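Local atomic coordinates of antigen MTB48, Mycobacterial protein (Mycobacterium smegmatis, PDB entry 4WJ1), a protein that is a substrate of the ESX-1 type VII secretion system and is probably involved in DNA conjugation, at least in the recipient strain. Residues D135-W139 and E140-R144; E182-G186 and A187-T191; D222-D225 and K226-A229. All blocks are in the same frame, centred on the assembly; numbering follows the deposited sequence.

Contact 1 (D135-W139 and E140-R144); sequences DEMDW and EAAAR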
ATOM      1  N   ASP A 135     -24.810  -1.772  20.108  1.00 77.76           N
ATOM      2  CA  ASP A 135     -25.417  -1.885  21.437  1.00 73.77           C
ATOM      3  C   ASP A 135     -25.810  -0.513  21.989  1.00 68.09           C
ATOM      4  O   ASP A 135     -25.060   0.467  21.837  1.00 63.27           O
ATOM      5  CB  ASP A 135     -24.451  -2.563  22.421  1.00 79.69           C
ATOM      6  CG  ASP A 135     -24.499  -4.088  22.351  1.00 87.74           C
ATOM      7  OD1 ASP A 135     -24.889  -4.636  21.293  1.00 92.25           O
ATOM      8  OD2 ASP A 135     -24.123  -4.747  23.350  1.00 88.41           O
ATOM      9  N   GLU A 136     -26.974  -0.438  22.636  1.00 64.58           N
ATOM     10  CA  GLU A 136     -27.328   0.755  23.402  1.00 63.14           C
ATOM     11  C   GLU A 136     -26.371   0.897  24.581  1.00 67.59           C
ATOM     12  O   GLU A 136     -25.895  -0.106  25.112  1.00 72.19           O
ATOM     13  CB  GLU A 136     -28.774   0.687  23.890  1.00 59.33           C
ATOM     14  CG  GLU A 136     -29.809   1.138  22.874  1.00 62.18           C
ATOM     15  CD  GLU A 136     -31.201   1.146  23.464  1.00 73.30           C
ATOM     16  OE1 GLU A 136     -31.668   0.054  23.868  1.00 74.13           O
ATOM     17  OE2 GLU A 136     -31.816   2.238  23.548  1.00 82.02           O
HETATM   18  N   MSE A 137     -26.083   2.135  24.982  1.00 69.45           N
HETATM   19  CA  MSE A 137     -25.189   2.382  26.117  1.00 71.46           C
HETATM   20  C   MSE A 137     -25.676   3.461  27.080  1.00 66.81           C
HETATM   21  O   MSE A 137     -26.409   4.367  26.689  1.00 68.71           O
HETATM   22  CB  MSE A 137     -23.800   2.784  25.630  1.00 73.60           C
HETATM   23  CG  MSE A 137     -23.083   1.758  24.779  1.00 77.78           C
HETATM   24 SE   MSE A 137     -21.204   2.254  24.763  0.60 70.37          SE
HETATM   25  CE  MSE A 137     -20.959   2.379  26.699  1.00 38.76           C
ATOM     26  N   ASP A 138     -25.243   3.358  28.334  1.00 58.85           N
ATOM     27  CA  ASP A 138     -25.455   4.398  29.336  1.00 53.03           C
ATOM     28  C   ASP A 138     -24.441   5.532  29.143  1.00 48.68           C
ATOM     29  O   ASP A 138     -23.279   5.273  28.830  1.00 47.35           O
ATOM     30  CB  ASP A 138     -25.331   3.805  30.733  1.00 61.04           C
ATOM     31  CG  ASP A 138     -25.348   4.863  31.818  1.00 70.05           C
ATOM     32  OD1 ASP A 138     -24.286   5.478  32.073  1.00 71.00           O
ATOM     33  OD2 ASP A 138     -26.419   5.063  32.430  1.00 78.11           O
ATOM     34  N   TRP A 139     -24.860   6.780  29.337  1.00 42.76           N
ATOM     35  CA  TRP A 139     -24.002   7.910  28.976  1.00 44.00           C
ATOM     36  C   TRP A 139     -22.772   8.053  29.871  1.00 46.08           C
ATOM     37  O   TRP A 139     -21.705   8.447  29.395  1.00 44.87           O
ATOM     38  CB  TRP A 139     -24.792   9.221  28.972  1.00 43.08           C
ATOM     39  CG  TRP A 139     -25.205   9.766  30.306  1.00 38.48           C
ATOM     40  CD1 TRP A 139     -26.386   9.546  30.949  1.00 42.84           C
ATOM     41  CD2 TRP A 139     -24.465  10.680  31.126  1.00 36.45           C
ATOM     42  NE1 TRP A 139     -26.419  10.245  32.135  1.00 43.50           N
ATOM     43  CE2 TRP A 139     -25.253  10.949  32.265  1.00 38.22           C
ATOM     44  CE3 TRP A 139     -23.207  11.277  31.020  1.00 35.17           C
ATOM     45  CZ2 TRP A 139     -24.820  11.790  33.287  1.00 36.44           C
ATOM     46  CZ3 TRP A 139     -22.780  12.123  32.042  1.00 40.13           C
ATOM     47  CH2 TRP A 139     -23.581  12.366  33.156  1.00 37.21           C
ATOM     48  N   GLU A 140     -22.901   7.739  31.154  1.00 46.01           N
ATOM     49  CA  GLU A 140     -21.737   7.830  32.026  1.00 49.51           C
ATOM     50  C   GLU A 140     -20.776   6.705  31.658  1.00 48.12           C
ATOM     51  O   GLU A 140     -19.566   6.915  31.564  1.00 48.66           O
ATOM     52  CB  GLU A 140     -22.119   7.757  33.501  1.00 50.87           C
ATOM     53  CG  GLU A 140     -23.403   8.496  33.851  1.00 63.06           C
ATOM     54  CD  GLU A 140     -23.724   8.461  35.348  1.00 77.18           C
ATOM     55  OE1 GLU A 140     -22.902   7.917  36.127  1.00 74.70           O
ATOM     56  OE2 GLU A 140     -24.801   8.976  35.744  1.00 84.58           O
ATOM     57  N   ALA A 141     -21.327   5.517  31.420  1.00 43.85           N
ATOM     58  CA  ALA A 141     -20.525   4.376  31.004  1.00 40.41           C
ATOM     59  C   ALA A 141     -19.767   4.689  29.726  1.00 41.24           C
ATOM     60  O   ALA A 141     -18.605   4.313  29.586  1.00 47.48           O
ATOM     61  CB  ALA A 141     -21.397   3.155  30.808  1.00 46.16           C
ATOM     62  N   ALA A 142     -20.424   5.372  28.794  1.00 36.53           N
ATOM     63  CA  ALA A 142     -19.800   5.669  27.512  1.00 41.45           C
ATOM     64  C   ALA A 142     -18.763   6.783  27.653  1.00 40.79           C
ATOM     65  O   ALA A 142     -17.693   6.727  27.045  1.00 39.07           O
ATOM     66  CB  ALA A 142     -20.853   6.033  26.484  1.00 35.88           C
ATOM     67  N   ALA A 143     -19.085   7.790  28.458  1.00 38.44           N
ATOM     68  CA  ALA A 143     -18.157   8.885  28.719  1.00 35.07           C
ATOM     69  C   ALA A 143     -16.860   8.332  29.303  1.00 35.02           C
ATOM     70  O   ALA A 143     -15.765   8.746  28.921  1.00 38.24           O
ATOM     71  CB  ALA A 143     -18.787   9.909  29.658  1.00 32.85           C
ATOM     72  N   ARG A 144     -17.004   7.371  30.210  1.00 37.12           N
ATOM     73  CA  ARG A 144     -15.877   6.723  30.866  1.00 37.54           C
ATOM     74  C   ARG A 144     -14.987   6.035  29.847  1.00 38.27           C
ATOM     75  O   ARG A 144     -13.767   6.190  29.857  1.00 47.18           O
ATOM     76  CB  ARG A 144     -16.389   5.711  31.896  1.00 47.36           C
ATOM     77  CG  ARG A 144     -15.349   5.153  32.862  1.00 63.71           C
ATOM     78  CD  ARG A 144     -15.657   5.607  34.291  1.00 72.82           C
ATOM     79  NE  ARG A 144     -17.097   5.580  34.547  1.00 78.02           N
ATOM     80  CZ  ARG A 144     -17.703   6.263  35.513  1.00 82.29           C
ATOM     81  NH1 ARG A 144     -16.998   7.041  36.327  1.00 76.34           N
ATOM     82  NH2 ARG A 144     -19.020   6.172  35.662  1.00 87.16           N
TER
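The backbone turns from extended at Met-137 and Asp-138 to helical at Trp-139, and the first helical bonds follow: Ala-142 N donates to Asp-138 O and Ala-143 N to Trp-139 O, each at 2.9 Å. Asp-138 is the N-cap. Its chi1 of 172° swings the carboxylate away from the Asp-138 amide; OD1 reaches forward over the start of the helix and accepts from Ala-141 N at 3.0 Å, almost straight at 168° and on the anti lone pair. Glu-140 N adds a weak, bent bond to OD1 at 2.8 Å, so that one oxygen serves two amides that have no preceding helical turn to bond to. The Trp-139 indole lies against the next residue: Glu-140 CG sits over the six-membered ring, 3.5 Å from its centroid and 14° off the normal, a CH-pi contact. Before the cap, the selenomethionine Met-137 bends at its end so that CE packs 3.7 Å from Ala-142 CB. Outside this turn, Gln-259 of helix 248-272 hydrogen-bonds Met-137 O and Trp-139 N, and Trp-255 meets the indole edge-to-face. Helix 234-242 packs on Trp-139, Glu-140 and Ala-143 through Val-237, so the start of helix 139-147 is held against two other helices.

Contact 2 (E182-G186 and A187-T191); sequences EGWAG and AAAET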
ATOM      1  N   GLU A 182      19.115   2.499 -21.338  1.00 55.96           N
ATOM      2  CA  GLU A 182      19.789   3.227 -22.403  1.00 56.97           C
ATOM      3  C   GLU A 182      20.425   2.281 -23.420  1.00 54.08           C
ATOM      4  O   GLU A 182      20.963   1.233 -23.061  1.00 56.46           O
ATOM      5  CB  GLU A 182      20.852   4.157 -21.814  1.00 66.38           C
ATOM      6  CG  GLU A 182      20.302   5.225 -20.856  1.00 77.84           C
ATOM      7  CD  GLU A 182      19.444   6.288 -21.547  1.00 84.01           C
ATOM      8  OE1 GLU A 182      19.522   6.432 -22.789  1.00 82.54           O
ATOM      9  OE2 GLU A 182      18.689   6.987 -20.838  1.00 88.16           O
ATOM     10  N   GLY A 183      20.356   2.654 -24.692  1.00 49.86           N
ATOM     11  CA  GLY A 183      20.970   1.871 -25.753  1.00 47.91           C
ATOM     12  C   GLY A 183      20.363   0.499 -25.988  1.00 49.40           C
ATOM     13  O   GLY A 183      20.938  -0.335 -26.688  1.00 56.98           O
ATOM     14  N   TRP A 184      19.201   0.246 -25.404  1.00 45.98           N
ATOM     15  CA  TRP A 184      18.531  -1.022 -25.631  1.00 39.15           C
ATOM     16  C   TRP A 184      17.375  -0.811 -26.604  1.00 40.17           C
ATOM     17  O   TRP A 184      16.532   0.065 -26.417  1.00 43.24           O
ATOM     18  CB  TRP A 184      18.040  -1.615 -24.313  1.00 39.66           C
ATOM     19  CG  TRP A 184      17.635  -3.053 -24.414  1.00 43.05           C
ATOM     20  CD1 TRP A 184      17.901  -3.919 -25.447  1.00 41.76           C
ATOM     21  CD2 TRP A 184      16.878  -3.800 -23.451  1.00 34.26           C
ATOM     22  NE1 TRP A 184      17.357  -5.159 -25.178  1.00 36.54           N
ATOM     23  CE2 TRP A 184      16.720  -5.111 -23.964  1.00 35.12           C
ATOM     24  CE3 TRP A 184      16.313  -3.489 -22.214  1.00 30.53           C
ATOM     25  CZ2 TRP A 184      16.032  -6.110 -23.272  1.00 30.24           C
ATOM     26  CZ3 TRP A 184      15.632  -4.482 -21.527  1.00 31.06           C
ATOM     27  CH2 TRP A 184      15.494  -5.777 -22.061  1.00 29.82           C
ATOM     28  N   ALA A 185      17.355  -1.600 -27.667  1.00 38.08           N
ATOM     29  CA  ALA A 185      16.299  -1.486 -28.658  1.00 41.18           C
ATOM     30  C   ALA A 185      15.959  -2.854 -29.203  1.00 41.98           C
ATOM     31  O   ALA A 185      16.772  -3.780 -29.160  1.00 37.99           O
ATOM     32  CB  ALA A 185      16.706  -0.554 -29.781  1.00 39.56           C
ATOM     33  N   GLY A 186      14.744  -2.977 -29.716  1.00 44.93           N
ATOM     34  CA  GLY A 186      14.314  -4.211 -30.334  1.00 44.32           C
ATOM     35  C   GLY A 186      13.129  -4.742 -29.573  1.00 44.26           C
ATOM     36  O   GLY A 186      12.608  -4.077 -28.683  1.00 47.75           O
ATOM     37  N   ALA A 187      12.713  -5.949 -29.926  1.00 43.26           N
ATOM     38  CA  ALA A 187      11.499  -6.537 -29.382  1.00 42.52           C
ATOM     39  C   ALA A 187      11.582  -6.666 -27.878  1.00 39.36           C
ATOM     40  O   ALA A 187      10.669  -6.257 -27.173  1.00 39.46           O
ATOM     41  CB  ALA A 187      11.239  -7.898 -30.012  1.00 34.90           C
ATOM     42  N   ALA A 188      12.676  -7.247 -27.397  1.00 38.77           N
ATOM     43  CA  ALA A 188      12.849  -7.475 -25.966  1.00 38.57           C
ATOM     44  C   ALA A 188      12.831  -6.151 -25.231  1.00 35.17           C
ATOM     45  O   ALA A 188      12.107  -5.996 -24.250  1.00 41.25           O
ATOM     46  CB  ALA A 188      14.132  -8.223 -25.689  1.00 33.70           C
ATOM     47  N   ALA A 189      13.607  -5.190 -25.729  1.00 39.95           N
ATOM     48  CA  ALA A 189      13.644  -3.852 -25.137  1.00 33.42           C
ATOM     49  C   ALA A 189      12.248  -3.261 -25.057  1.00 35.95           C
ATOM     50  O   ALA A 189      11.880  -2.717 -24.025  1.00 38.67           O
ATOM     51  CB  ALA A 189      14.551  -2.936 -25.916  1.00 32.92           C
ATOM     52  N   GLU A 190      11.455  -3.386 -26.117  1.00 33.54           N
ATOM     53  CA  GLU A 190      10.108  -2.827 -26.078  1.00 38.57           C
ATOM     54  C   GLU A 190       9.208  -3.572 -25.100  1.00 40.96           C
ATOM     55  O   GLU A 190       8.430  -2.950 -24.381  1.00 42.06           O
ATOM     56  CB  GLU A 190       9.476  -2.829 -27.457  1.00 35.39           C
ATOM     57  CG  GLU A 190      10.135  -1.870 -28.433  1.00 53.02           C
ATOM     58  CD  GLU A 190       9.895  -2.248 -29.891  1.00 67.04           C
ATOM     59  OE1 GLU A 190      10.719  -1.843 -30.741  1.00 76.11           O
ATOM     60  OE2 GLU A 190       8.892  -2.948 -30.184  1.00 67.10           O
ATOM     61  N   THR A 191       9.322  -4.897 -25.062  1.00 33.10           N
ATOM     62  CA  THR A 191       8.518  -5.706 -24.156  1.00 32.68           C
ATOM     63  C   THR A 191       8.840  -5.348 -22.711  1.00 41.68           C
ATOM     64  O   THR A 191       7.950  -5.195 -21.871  1.00 41.88           O
ATOM     65  CB  THR A 191       8.758  -7.216 -24.371  1.00 37.50           C
ATOM     66  OG1 THR A 191       8.329  -7.590 -25.685  1.00 41.45           O
ATOM     67  CG2 THR A 191       7.989  -8.039 -23.351  1.00 32.15           C
TER
HETATM   68  O   HOH W   1      15.799  -5.832 -27.670  1.00 41.74           O
HETATM   69  O   HOH W   2      12.852  -0.278 -29.884  1.00 41.72           O
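Trp-184 has its CG anti to the backbone N (chi1 -166°), which carries the indole forward against the start of the helix, and chi2 of 14° turns the ring so that one face meets Ala-189. Ala-189 CB lies over the five-membered ring, 3.4 Å from the centroid and 6° off the normal, a CH-pi contact centred on the face. Ala-188 CB comes obliquely to the benzo side, 3.7 Å from Trp-184 CZ2. Along the chain, Gly-186 links Trp-184 to these alanines; it takes a positive phi, a backbone shape easy for a residue without a side chain. As N-cap it has no side chain to offer; its O accepts from Glu-190 N at 2.9 Å.

Trp-184, Ala-185 and Gly-186 spell the Trp-x-Gly turn of the EsxAB clan, here between helix 154-178 and helix 187-230 of the PPE domain. Trp-184 NE1 hydrogen-bonds Tyr-81 OH on helix 40-96, and the two rings meet with their planes steeply inclined. Tyr-81 lies in a Tyr-x-x-x-Glu sequence, so the pairing is consistent with the composite export signal known for type VII substrates.

Water takes up amides of the first turn: one molecule donates to Ala-185 O at 2.7 Å and accepts from Ala-189 N at 3.0 Å. A second donates to Glu-190 OE1 at 2.8 Å and accepts weakly from Gly-186 N. Ala-187 O, in the first turn, accepts from both Thr-191 N and Thr-191 OG1, one turn later, the hydroxyl at 3.1 Å from above the carbonyl plane.

Contact 3 (D222-D225 and K226-A229); sequences DAHD and KLVA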
ATOM      1  N   ASP A 222     -11.711  12.427  12.257  1.00 33.67           N
ATOM      2  CA  ASP A 222     -12.633  13.556  12.280  1.00 37.64           C
ATOM      3  C   ASP A 222     -13.895  13.186  13.039  1.00 38.68           C
ATOM      4  O   ASP A 222     -14.382  13.963  13.865  1.00 41.94           O
ATOM      5  CB  ASP A 222     -12.993  14.021  10.871  1.00 36.10           C
ATOM      6  CG  ASP A 222     -11.844  14.758  10.185  1.00 49.07           C
ATOM      7  OD1 ASP A 222     -10.815  15.005  10.850  1.00 52.83           O
ATOM      8  OD2 ASP A 222     -11.976  15.101   8.983  1.00 50.52           O
ATOM      9  N   ALA A 223     -14.419  11.999  12.766  1.00 36.16           N
ATOM     10  CA  ALA A 223     -15.637  11.547  13.429  1.00 38.59           C
ATOM     11  C   ALA A 223     -15.399  11.366  14.920  1.00 41.19           C
ATOM     12  O   ALA A 223     -16.282  11.608  15.738  1.00 43.46           O
ATOM     13  CB  ALA A 223     -16.126  10.267  12.828  1.00 31.17           C
ATOM     14  N   HIS A 224     -14.194  10.943  15.270  1.00 33.86           N
ATOM     15  CA  HIS A 224     -13.886  10.702  16.655  1.00 34.47           C
ATOM     16  C   HIS A 224     -13.740  12.028  17.413  1.00 41.26           C
ATOM     17  O   HIS A 224     -14.212  12.151  18.540  1.00 40.82           O
ATOM     18  CB  HIS A 224     -12.618   9.862  16.783  1.00 30.77           C
ATOM     19  CG  HIS A 224     -12.359   9.397  18.175  1.00 31.37           C
ATOM     20  ND1 HIS A 224     -11.645  10.147  19.090  1.00 30.14           N
ATOM     21  CD2 HIS A 224     -12.747   8.280  18.834  1.00 36.46           C
ATOM     22  CE1 HIS A 224     -11.586   9.500  20.234  1.00 35.05           C
ATOM     23  NE2 HIS A 224     -12.251   8.361  20.111  1.00 31.96           N
ATOM     24  N   ASP A 225     -13.072  12.995  16.781  1.00 37.94           N
ATOM     25  CA  ASP A 225     -12.996  14.367  17.271  1.00 35.96           C
ATOM     26  C   ASP A 225     -14.388  14.896  17.598  1.00 41.84           C
ATOM     27  O   ASP A 225     -14.632  15.428  18.686  1.00 41.14           O
ATOM     28  CB  ASP A 225     -12.332  15.282  16.232  1.00 35.07           C
ATOM     29  CG  ASP A 225     -10.809  15.139  16.194  1.00 39.77           C
ATOM     30  OD1 ASP A 225     -10.237  14.363  16.988  1.00 40.54           O
ATOM     31  OD2 ASP A 225     -10.177  15.821  15.364  1.00 48.65           O
ATOM     32  N   LYS A 226     -15.299  14.741  16.649  1.00 38.70           N
ATOM     33  CA  LYS A 226     -16.672  15.205  16.820  1.00 35.00           C
ATOM     34  C   LYS A 226     -17.369  14.444  17.953  1.00 41.32           C
ATOM     35  O   LYS A 226     -18.201  15.004  18.669  1.00 46.42           O
ATOM     36  CB  LYS A 226     -17.433  15.053  15.506  1.00 32.68           C
ATOM     37  CG  LYS A 226     -18.782  15.748  15.428  1.00 45.83           C
ATOM     38  CD  LYS A 226     -19.160  15.979  13.961  1.00 59.23           C
ATOM     39  CE  LYS A 226     -20.614  15.606  13.668  1.00 73.47           C
ATOM     40  NZ  LYS A 226     -20.793  15.107  12.253  1.00 76.70           N
ATOM     41  N   LEU A 227     -17.021  13.171  18.121  1.00 35.50           N
ATOM     42  CA  LEU A 227     -17.622  12.362  19.171  1.00 31.47           C
ATOM     43  C   LEU A 227     -17.183  12.909  20.527  1.00 38.39           C
ATOM     44  O   LEU A 227     -17.990  13.129  21.423  1.00 44.04           O
ATOM     45  CB  LEU A 227     -17.221  10.897  19.027  1.00 30.79           C
ATOM     46  CG  LEU A 227     -17.554  10.057  20.258  1.00 34.18           C
ATOM     47  CD1 LEU A 227     -19.052   9.832  20.365  1.00 32.26           C
ATOM     48  CD2 LEU A 227     -16.789   8.752  20.258  1.00 31.13           C
ATOM     49  N   VAL A 228     -15.890  13.153  20.662  1.00 34.11           N
ATOM     50  CA  VAL A 228     -15.350  13.679  21.899  1.00 36.45           C
ATOM     51  C   VAL A 228     -15.948  15.056  22.216  1.00 33.01           C
ATOM     52  O   VAL A 228     -16.274  15.352  23.361  1.00 34.79           O
ATOM     53  CB  VAL A 228     -13.827  13.753  21.826  1.00 35.33           C
ATOM     54  CG1 VAL A 228     -13.267  14.573  22.993  1.00 34.29           C
ATOM     55  CG2 VAL A 228     -13.263  12.347  21.819  1.00 28.35           C
ATOM     56  N   ALA A 229     -16.126  15.865  21.182  1.00 34.06           N
ATOM     57  CA  ALA A 229     -16.686  17.206  21.304  1.00 31.91           C
ATOM     58  C   ALA A 229     -18.158  17.223  21.704  1.00 39.00           C
ATOM     59  O   ALA A 229     -18.566  18.039  22.524  1.00 46.93           O
ATOM     60  CB  ALA A 229     -16.500  17.967  19.988  1.00 29.61           C
TER
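His-224 and Val-228 meet one turn apart on the same helix, crossing obliquely: Val-228 CG2 lies 3.7 Å from His-224 CE1 and 3.9 Å from ND1. The methyl also sits 3.4 Å from His-224 O, because CG2 is anti to Val-228 C and beside Val-228 N, the amide that bonds His-224 O. On the other flank Leu-227 CD2 approaches His-224 CD2 more loosely, at 4.3 Å, likewise obliquely. Behind these contacts runs regular alpha-helical bonding, each amide donating four residues back: Lys-226 N to Asp-222 O at 3.0 Å, and Leu-227 N to Ala-223 O, Val-228 N to His-224 O and Ala-229 N to Asp-225 O at 2.9 Å each. This is the last part of helix 187-230, a long helix of the all-helical PPE domain. Polar ends are tied to other parts of the chain: His-224 NE2 hydrogen-bonds Asp-37 OD2, which limits how the imidazole can turn, and Asp-225 OD1 forms a salt bridge with Lys-157 NZ of helix 154-178. Leu-227 packs on Ala-265 and Tyr-269 of helix 248-272, and both Leu-227 and Val-228 touch Ile-146 of helix 139-147.

Overall arrangement
Along the chain the contacts come in series: contact 1 opens helix 139-147, contact 2 opens helix 187-230, and contact 3 lies near the end of that helix. Because the helix spans so far, contacts 2 and 3 have centres 55 Å apart and lie on opposite sides of the chain's centre. Contacts 1 and 3 share one end of the elongated molecule, with centres 16 Å apart and nearest atoms about 7 Å apart; helix 248-272 packs on both. Contact 2 stands about 66 Å from contact 1, centre to centre. All share the PPE region, whose Trp-x-Gly turn, with Tyr-81 consistent with an export signal, sits across the chain's centre from the helix packing around contacts 1 and 3.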